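Local coordinates for protein putative hydrolase (Bacteroides ovatus, PDB 4HBS) that is a putative hydrolase with a five-bladed beta-propeller fold, whose substrate is not known and which may act on glycosidic bonds as its structural relatives do, at residues E151-A163 with M172-M186. Residues are numbered along the deposited sequence; the frame is centred on the assembly and turned at random.
Sequences EIDQDYLYWAGDA and MLWGAVDNTDPNNLM
L157 and V177 face each other as an antiparallel hydrogen-bonded pair, V177 N giving to L157 O (2.8 Å) and L157 N to V177 O. W159 and G175 repeat the pattern, and N179 N closes the ladder on D155 O with a nearly straight N-H (168°). Between A160 and A163 the register slips by one residue, a beta bulge bridged by two weak bonds, G161 N to L173 O and L173 N to D162 O.

Apolar contacts line both faces of this hairpin. L157 and V177 lie side by side, and the W159 indole crosses V177 at about a right angle, CE3 lying 3.8 Å from V177 CG2; L157 CD1 rests over one indole face. The selenomethionine M186 brings its CG 3.9 Å from W159 CZ3, and its selenium also lies at the ring edge, a Met-aromatic contact. On the other face Y158 CD1 leans on W174 CB, the two rings oblique at 52°, and the selenium of selenomethionine M172 sits above the rim of the W174 indole while its methyl touches A160 CB.

Polar side chains gather at the open end of the hairpin, opposite its turn. The chi1 of D178 (-173°) swings its carboxylate alongside the Y156 ring, OD1 3.3 Å from Y156 CE1. That OD1 takes T180 N in an Asx turn and T180 OG1 at 2.6 Å, while OD2 forms a salt bridge with R187. Replacing D178 by an alanine would probably leave R187 without this carboxylate and set the T180 hydroxyl free to turn.

Y158 OH hydrogen-bonds to D215, W174 NE1 to Y196 and W159 NE1 to D77, tying aromatic polar ends into the surrounding fold. The chemistry thus implies a mainly apolar hairpin, probably the inner one of a propeller blade, its first two strands, with the D178 carboxylate pinning the end where the chain leaves strand 172-178.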
loop_
_atom_site.group_PDB
_atom_site.type_symbol
_atom_site.label_atom_id
_atom_site.label_comp_id
_atom_site.label_asym_id
_atom_site.label_seq_id
_atom_site.Cartn_x
_atom_site.Cartn_y
_atom_site.Cartn_z
ATOM N N GLU A 151 -13.827 -17.676 -12.121
ATOM C CA GLU A 151 -13.206 -16.824 -13.146
ATOM C C GLU A 151 -13.014 -15.435 -12.520
ATOM O O GLU A 151 -13.874 -14.993 -11.753
ATOM C CB GLU A 151 -14.057 -16.712 -14.451
ATOM C CG GLU A 151 -14.502 -17.993 -15.184
ATOM C CD GLU A 151 -13.542 -19.159 -15.358
ATOM O OE1 GLU A 151 -12.342 -18.918 -15.624
ATOM O OE2 GLU A 151 -14.017 -20.320 -15.305
ATOM N N ILE A 152 -11.870 -14.773 -12.787
ATOM C CA ILE A 152 -11.584 -13.444 -12.239
ATOM C C ILE A 152 -11.709 -12.382 -13.357
ATOM O O ILE A 152 -11.314 -12.628 -14.500
ATOM C CB ILE A 152 -10.197 -13.433 -11.591
ATOM C CG1 ILE A 152 -10.052 -14.519 -10.493
ATOM C CG2 ILE A 152 -9.866 -12.052 -11.062
ATOM C CD1 ILE A 152 -10.967 -14.471 -9.409
ATOM N N ASP A 153 -12.237 -11.193 -13.000
ATOM C CA ASP A 153 -12.450 -10.065 -13.924
ATOM C C ASP A 153 -11.176 -9.486 -14.421
ATOM O O ASP A 153 -10.297 -9.169 -13.619
ATOM C CB ASP A 153 -13.208 -8.923 -13.237
ATOM C CG ASP A 153 -14.561 -9.326 -12.764
ATOM O OD1 ASP A 153 -15.369 -9.781 -13.604
ATOM O OD2 ASP A 153 -14.799 -9.257 -11.548
ATOM N N GLN A 154 -11.085 -9.282 -15.741
ATOM C CA GLN A 154 -9.909 -8.680 -16.360
ATOM C C GLN A 154 -10.221 -7.353 -17.000
ATOM O O GLN A 154 -9.276 -6.678 -17.395
ATOM C CB GLN A 154 -9.307 -9.623 -17.412
ATOM C CG GLN A 154 -9.065 -11.040 -16.927
ATOM C CD GLN A 154 -8.147 -11.106 -15.751
ATOM O OE1 GLN A 154 -8.565 -11.395 -14.636
ATOM N NE2 GLN A 154 -6.873 -10.825 -15.962
ATOM N N ASP A 155 -11.513 -6.942 -17.052
ATOM C CA ASP A 155 -11.950 -5.721 -17.730
ATOM C C ASP A 155 -11.969 -4.535 -16.784
ATOM O O ASP A 155 -11.153 -3.618 -16.947
ATOM C CB ASP A 155 -13.337 -5.902 -18.415
ATOM C CG ASP A 155 -14.453 -6.610 -17.627
ATOM O OD1 ASP A 155 -14.168 -7.138 -16.513
ATOM O OD2 ASP A 155 -15.606 -6.636 -18.121
ATOM N N TYR A 156 -12.887 -4.544 -15.798
ATOM C CA TYR A 156 -13.039 -3.469 -14.820
ATOM C C TYR A 156 -12.773 -4.029 -13.441
ATOM O O TYR A 156 -13.217 -5.138 -13.138
ATOM C CB TYR A 156 -14.442 -2.856 -14.926
ATOM C CG TYR A 156 -14.690 -2.297 -16.307
ATOM C CD1 TYR A 156 -14.091 -1.113 -16.717
ATOM C CD2 TYR A 156 -15.378 -3.037 -17.266
ATOM C CE1 TYR A 156 -14.245 -0.632 -18.018
ATOM C CE2 TYR A 156 -15.532 -2.573 -18.573
ATOM C CZ TYR A 156 -14.968 -1.365 -18.946
ATOM O OH TYR A 156 -15.124 -0.867 -20.224
ATOM N N LEU A 157 -12.026 -3.307 -12.617
ATOM C CA LEU A 157 -11.708 -3.813 -11.279
ATOM C C LEU A 157 -11.465 -2.684 -10.293
ATOM O O LEU A 157 -11.535 -1.511 -10.661
ATOM C CB LEU A 157 -10.466 -4.757 -11.350
ATOM C CG LEU A 157 -9.165 -4.128 -11.852
ATOM C CD1 LEU A 157 -8.271 -3.716 -10.717
ATOM C CD2 LEU A 157 -8.421 -5.070 -12.699
ATOM N N TYR A 158 -11.223 -3.065 -9.022
ATOM C CA TYR A 158 -10.950 -2.159 -7.924
ATOM C C TYR A 158 -9.612 -2.502 -7.306
ATOM O O TYR A 158 -9.320 -3.681 -7.105
ATOM C CB TYR A 158 -12.054 -2.263 -6.842
ATOM C CG TYR A 158 -13.307 -1.450 -7.120
ATOM C CD1 TYR A 158 -13.237 -0.081 -7.376
ATOM C CD2 TYR A 158 -14.568 -2.029 -7.043
ATOM C CE1 TYR A 158 -14.384 0.675 -7.619
ATOM C CE2 TYR A 158 -15.724 -1.279 -7.273
ATOM C CZ TYR A 158 -15.624 0.067 -7.595
ATOM O OH TYR A 158 -16.747 0.815 -7.844
ATOM N N TRP A 159 -8.809 -1.486 -6.977
ATOM C CA TRP A 159 -7.563 -1.688 -6.260
ATOM C C TRP A 159 -7.580 -0.758 -5.039
ATOM O O TRP A 159 -8.265 0.269 -5.046
ATOM C CB TRP A 159 -6.343 -1.494 -7.164
ATOM C CG TRP A 159 -5.983 -2.689 -8.010
ATOM C CD1 TRP A 159 -6.250 -4.005 -7.750
ATOM C CD2 TRP A 159 -5.267 -2.663 -9.245
ATOM N NE1 TRP A 159 -5.732 -4.799 -8.743
ATOM C CE2 TRP A 159 -5.103 -4.003 -9.664
ATOM C CE3 TRP A 159 -4.676 -1.639 -10.008
ATOM C CZ2 TRP A 159 -4.362 -4.341 -10.802
ATOM C CZ3 TRP A 159 -4.008 -1.973 -11.175
ATOM C CH2 TRP A 159 -3.855 -3.308 -11.559
ATOM N N ALA A 160 -6.926 -1.192 -3.955
ATOM C CA ALA A 160 -6.962 -0.521 -2.664
ATOM C C ALA A 160 -6.520 0.916 -2.680
ATOM O O ALA A 160 -5.539 1.260 -3.326
ATOM C CB ALA A 160 -6.095 -1.269 -1.669
ATOM N N GLY A 161 -7.267 1.738 -1.962
ATOM C CA GLY A 161 -6.937 3.114 -1.656
ATOM C C GLY A 161 -6.678 3.080 -0.174
ATOM O O GLY A 161 -6.711 1.993 0.421
ATOM N N ASP A 162 -6.415 4.211 0.447
ATOM C CA ASP A 162 -6.179 4.190 1.896
ATOM C C ASP A 162 -7.548 4.192 2.633
ATOM O O ASP A 162 -8.585 4.429 2.007
ATOM C CB ASP A 162 -5.295 5.379 2.314
ATOM C CG ASP A 162 -4.440 5.164 3.542
ATOM O OD1 ASP A 162 -4.732 4.232 4.314
ATOM O OD2 ASP A 162 -3.542 5.973 3.776
ATOM N N ALA A 163 -7.550 3.889 3.936
ATOM C CA ALA A 163 -8.784 3.836 4.716
ATOM C C ALA A 163 -8.602 4.489 6.068
ATOM O O ALA A 163 -7.473 4.551 6.585
ATOM C CB ALA A 163 -9.218 2.394 4.895
HETATM N N MSE A 172 -13.272 3.118 3.456
HETATM C CA MSE A 172 -12.162 2.852 2.549
HETATM C C MSE A 172 -12.469 3.274 1.125
HETATM O O MSE A 172 -13.605 3.112 0.670
HETATM C CB MSE A 172 -11.877 1.355 2.568
HETATM C CG MSE A 172 -10.907 0.908 1.474
HETATM SE SE MSE A 172 -10.204 -0.797 1.795
HETATM C CE MSE A 172 -8.548 -0.516 0.978
ATOM N N LEU A 173 -11.434 3.734 0.391
ATOM C CA LEU A 173 -11.561 4.059 -1.024
ATOM C C LEU A 173 -11.025 2.900 -1.878
ATOM O O LEU A 173 -9.943 2.374 -1.612
ATOM C CB LEU A 173 -10.802 5.335 -1.409
ATOM C CG LEU A 173 -11.140 6.615 -0.713
ATOM C CD1 LEU A 173 -10.240 7.697 -1.179
ATOM C CD2 LEU A 173 -12.578 7.038 -0.941
ATOM N N TRP A 174 -11.769 2.538 -2.912
ATOM C CA TRP A 174 -11.397 1.528 -3.878
ATOM C C TRP A 174 -11.307 2.250 -5.239
ATOM O O TRP A 174 -12.285 2.869 -5.660
ATOM C CB TRP A 174 -12.454 0.404 -3.894
ATOM C CG TRP A 174 -12.398 -0.539 -2.734
ATOM C CD1 TRP A 174 -13.285 -0.620 -1.706
ATOM C CD2 TRP A 174 -11.432 -1.578 -2.518
ATOM N NE1 TRP A 174 -12.931 -1.642 -0.852
ATOM C CE2 TRP A 174 -11.779 -2.231 -1.315
ATOM C CE3 TRP A 174 -10.296 -2.013 -3.216
ATOM C CZ2 TRP A 174 -11.016 -3.294 -0.787
ATOM C CZ3 TRP A 174 -9.559 -3.080 -2.711
ATOM C CH2 TRP A 174 -9.895 -3.679 -1.487
ATOM N N GLY A 175 -10.141 2.212 -5.876
ATOM C CA GLY A 175 -9.909 2.876 -7.153
ATOM C C GLY A 175 -10.346 2.040 -8.332
ATOM O O GLY A 175 -9.873 0.914 -8.478
ATOM N N ALA A 176 -11.268 2.578 -9.177
ATOM C CA ALA A 176 -11.802 1.880 -10.360
ATOM C C ALA A 176 -10.768 1.867 -11.457
ATOM O O ALA A 176 -10.299 2.932 -11.823
ATOM C CB ALA A 176 -13.059 2.565 -10.846
ATOM N N VAL A 177 -10.390 0.682 -11.981
ATOM C CA VAL A 177 -9.338 0.557 -13.005
ATOM C C VAL A 177 -9.872 -0.098 -14.278
ATOM O O VAL A 177 -10.488 -1.154 -14.195
ATOM C CB VAL A 177 -8.169 -0.249 -12.415
ATOM C CG1 VAL A 177 -7.022 -0.378 -13.411
ATOM C CG2 VAL A 177 -7.697 0.395 -11.115
ATOM N N ASP A 178 -9.633 0.542 -15.454
ATOM C CA ASP A 178 -10.058 0.055 -16.776
ATOM C C ASP A 178 -8.872 -0.574 -17.527
ATOM O O ASP A 178 -7.903 0.131 -17.847
ATOM C CB ASP A 178 -10.657 1.214 -17.600
ATOM C CG ASP A 178 -11.297 0.819 -18.919
ATOM O OD1 ASP A 178 -11.216 -0.379 -19.290
ATOM O OD2 ASP A 178 -11.946 1.690 -19.544
ATOM N N ASN A 179 -8.973 -1.898 -17.840
ATOM C CA ASN A 179 -7.933 -2.655 -18.561
ATOM C C ASN A 179 -8.427 -3.106 -19.946
ATOM O O ASN A 179 -7.851 -4.030 -20.523
ATOM C CB ASN A 179 -7.494 -3.870 -17.729
ATOM C CG ASN A 179 -6.499 -3.567 -16.636
ATOM O OD1 ASN A 179 -5.905 -2.497 -16.576
ATOM N ND2 ASN A 179 -6.278 -4.528 -15.754
ATOM N N THR A 180 -9.440 -2.429 -20.515
ATOM C CA THR A 180 -9.949 -2.811 -21.833
ATOM C C THR A 180 -9.102 -2.197 -22.976
ATOM O O THR A 180 -9.172 -2.725 -24.083
ATOM C CB THR A 180 -11.419 -2.466 -21.958
ATOM O OG1 THR A 180 -11.582 -1.056 -21.789
ATOM C CG2 THR A 180 -12.279 -3.261 -20.960
ATOM N N ASP A 181 -8.298 -1.122 -22.726
ATOM C CA ASP A 181 -7.430 -0.542 -23.770
ATOM C C ASP A 181 -6.062 -1.234 -23.677
ATOM O O ASP A 181 -5.368 -1.020 -22.684
ATOM C CB ASP A 181 -7.299 0.992 -23.604
ATOM C CG ASP A 181 -6.715 1.707 -24.820
ATOM O OD1 ASP A 181 -5.829 1.127 -25.486
ATOM O OD2 ASP A 181 -7.097 2.863 -25.065
ATOM N N PRO A 182 -5.628 -2.066 -24.660
ATOM C CA PRO A 182 -4.314 -2.731 -24.525
ATOM C C PRO A 182 -3.120 -1.781 -24.539
ATOM O O PRO A 182 -2.055 -2.153 -24.041
ATOM C CB PRO A 182 -4.261 -3.673 -25.724
ATOM C CG PRO A 182 -5.621 -3.729 -26.250
ATOM C CD PRO A 182 -6.271 -2.439 -25.928
ATOM N N ASN A 183 -3.281 -0.566 -25.107
ATOM C CA ASN A 183 -2.208 0.419 -25.121
ATOM C C ASN A 183 -2.175 1.115 -23.745
ATOM O O ASN A 183 -1.191 1.011 -23.006
ATOM C CB ASN A 183 -2.407 1.429 -26.245
ATOM C CG ASN A 183 -2.675 0.823 -27.604
ATOM O OD1 ASN A 183 -3.758 0.970 -28.187
ATOM N ND2 ASN A 183 -1.724 0.148 -28.157
ATOM N N ASN A 184 -3.299 1.732 -23.369
ATOM C CA ASN A 184 -3.454 2.447 -22.104
ATOM C C ASN A 184 -4.040 1.516 -21.008
ATOM O O ASN A 184 -5.215 1.646 -20.624
ATOM C CB ASN A 184 -4.345 3.680 -22.337
ATOM C CG ASN A 184 -4.368 4.660 -21.206
ATOM O OD1 ASN A 184 -3.450 4.711 -20.371
ATOM N ND2 ASN A 184 -5.411 5.494 -21.172
ATOM N N LEU A 185 -3.216 0.572 -20.506
ATOM C CA LEU A 185 -3.673 -0.348 -19.452
ATOM C C LEU A 185 -3.609 0.305 -18.090
ATOM O O LEU A 185 -2.841 1.244 -17.881
ATOM C CB LEU A 185 -2.860 -1.636 -19.426
ATOM C CG LEU A 185 -3.257 -2.681 -20.449
ATOM C CD1 LEU A 185 -2.189 -3.762 -20.547
ATOM C CD2 LEU A 185 -4.631 -3.288 -20.127
HETATM N N MSE A 186 -4.408 -0.222 -17.155
HETATM C CA MSE A 186 -4.500 0.230 -15.769
HETATM C C MSE A 186 -4.977 1.695 -15.666
HETATM O O MSE A 186 -4.552 2.423 -14.774
HETATM C CB MSE A 186 -3.170 0.004 -15.032
HETATM C CG MSE A 186 -2.864 -1.483 -14.822
HETATM SE SE MSE A 186 -1.049 -1.856 -14.299
HETATM C CE MSE A 186 -0.732 -0.375 -13.048
#